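Local coordinates for protein putative ABC transporter subunit, substrate-binding component (PDB 4EVS) that binds 4-hydroxybenzoate and probably delivers such benzoate derivatives, breakdown products of lignin, to an ABC transporter for uptake, at residues G184-M187 with Q188-K191. Sequence-based numbering, arbitrary orientation.
With SO4 (sulfate ion), chain H.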
loop_
_atom_site.group_PDB
_atom_site.type_symbol
_atom_site.label_atom_id
_atom_site.label_comp_id
_atom_site.label_asym_id
_atom_site.label_seq_id
_atom_site.Cartn_x
_atom_site.Cartn_y
_atom_site.Cartn_z
ATOM N N GLY A 184 -12.112 -20.517 8.469
ATOM C CA GLY A 184 -12.555 -21.884 8.156
ATOM C C GLY A 184 -13.816 -21.901 7.308
ATOM O O GLY A 184 -13.842 -22.537 6.236
ATOM N N PRO A 185 -14.849 -21.151 7.736
ATOM C CA PRO A 185 -16.085 -21.211 6.950
ATOM C C PRO A 185 -15.951 -20.664 5.533
ATOM O O PRO A 185 -16.569 -21.213 4.644
ATOM C CB PRO A 185 -17.078 -20.412 7.793
ATOM C CG PRO A 185 -16.566 -20.557 9.197
ATOM C CD PRO A 185 -15.072 -20.600 9.087
ATOM N N ILE A 186 -15.140 -19.620 5.312
ATOM C CA ILE A 186 -14.982 -19.126 3.942
ATOM C C ILE A 186 -14.263 -20.182 3.072
ATOM O O ILE A 186 -14.575 -20.344 1.899
ATOM C CB ILE A 186 -14.257 -17.733 3.860
ATOM C CG1 ILE A 186 -14.219 -17.228 2.409
ATOM C CG2 ILE A 186 -12.916 -17.812 4.332
ATOM C CD1 ILE A 186 -15.599 -16.977 1.737
HETATM N N MSE A 187 -13.289 -20.891 3.634
HETATM C CA MSE A 187 -12.595 -21.917 2.852
HETATM C C MSE A 187 -13.534 -23.026 2.427
HETATM O O MSE A 187 -13.444 -23.518 1.318
HETATM C CB MSE A 187 -11.407 -22.496 3.605
HETATM C CG MSE A 187 -10.361 -21.490 3.932
HETATM SE SE MSE A 187 -9.765 -20.340 2.417
HETATM C CE MSE A 187 -9.225 -18.822 3.412
ATOM N N GLN A 188 -14.468 -23.365 3.303
ATOM C CA GLN A 188 -15.472 -24.363 2.962
ATOM C C GLN A 188 -16.366 -23.848 1.827
ATOM O O GLN A 188 -16.683 -24.599 0.870
ATOM C CB GLN A 188 -16.282 -24.762 4.197
ATOM C CG GLN A 188 -17.273 -25.870 3.941
ATOM C CD GLN A 188 -16.625 -27.156 3.457
ATOM O OE1 GLN A 188 -15.583 -27.574 3.974
ATOM N NE2 GLN A 188 -17.228 -27.783 2.451
ATOM N N ARG A 189 -16.803 -22.601 1.908
ATOM C CA ARG A 189 -17.594 -22.033 0.789
ATOM C C ARG A 189 -16.811 -22.027 -0.545
ATOM O O ARG A 189 -17.356 -22.331 -1.628
ATOM C CB ARG A 189 -18.097 -20.624 1.122
ATOM C CG ARG A 189 -19.084 -20.579 2.295
ATOM C CD ARG A 189 -19.417 -19.140 2.668
ATOM N NE ARG A 189 -20.238 -18.511 1.627
ATOM C CZ ARG A 189 -20.625 -17.232 1.648
ATOM N NH1 ARG A 189 -20.254 -16.447 2.654
ATOM N NH2 ARG A 189 -21.362 -16.733 0.655
ATOM N N ILE A 190 -15.536 -21.703 -0.485
ATOM C CA ILE A 190 -14.696 -21.695 -1.685
ATOM C C ILE A 190 -14.557 -23.092 -2.256
ATOM O O ILE A 190 -14.708 -23.279 -3.466
ATOM C CB ILE A 190 -13.309 -21.038 -1.435
ATOM C CG1 ILE A 190 -13.490 -19.541 -1.203
ATOM C CG2 ILE A 190 -12.368 -21.258 -2.643
ATOM C CD1 ILE A 190 -12.300 -18.884 -0.623
ATOM N N LYS A 191 -14.330 -24.075 -1.398
ATOM C CA LYS A 191 -14.264 -25.470 -1.847
ATOM C C LYS A 191 -15.560 -25.838 -2.566
ATOM O O LYS A 191 -15.549 -26.371 -3.693
ATOM C CB LYS A 191 -14.030 -26.372 -0.653
ATOM C CG LYS A 191 -13.739 -27.791 -1.018
ATOM C CD LYS A 191 -13.707 -28.649 0.228
ATOM C CE LYS A 191 -13.679 -30.149 -0.145
ATOM N NZ LYS A 191 -13.670 -31.024 1.081
HETATM S S SO4 H . -22.294 -13.331 1.927
HETATM O O1 SO4 H . -22.881 -14.445 1.204
HETATM O O2 SO4 H . -23.352 -12.451 2.420
HETATM O O3 SO4 H . -21.420 -12.559 1.042
HETATM O O4 SO4 H . -21.531 -13.826 3.067
#
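I186 and I190, one helical turn apart, meet through CG1 of the first and CD1 of the second, 4.0 Å apart, their side chains crossing at a slant. I186 swings CG1 anti to the backbone N (chi1 -176°), which lays that branch beside its own carbonyl carbon and down the helix toward I190. The same CD1 of I190 also lies 4.2 Å from SE of M187, a selenomethionine, so one methyl group touches both neighbours of the preceding turn. Branched isoleucines and the long, flexible, unbranched chain of M187 suit this buried face: I186 rests on V174 of strand 169-176, while M187 reaches F211, A214 and Y215 of helix 206-217. Four successive i to i+4 bonds carry the backbone beneath, from Q188 N to G184 O (3.1 Å) through to K191 N to M187 O (2.9 Å). Proline is at home in this first turn, where its missing N-H costs no helical bond, and D182 OD1 accepts the bond from G184 N. On the exposed side, Q188, R189 and K191 keep CB against the helix while their polar ends lead outward; Q188 NE2 bonds D192 OD1 weakly. R189 passes CG by P185 O at 3.5 Å. Its guanidinium then meets a sulfate ion edge-on, the sulfur in its plane: NH1 bonds O4 at 2.9 Å and NH2 bonds O1 at 2.8 Å. NE also makes a long, weak ion pair with E172. The two roughly parallel hydrogen bonds hold the guanidinium's rotation against an anion probably taken from the crystallisation liquor. The contact is thus an amphipathic helix opening, apolar toward sheet and neighbouring helix, polar and partly charged toward solvent.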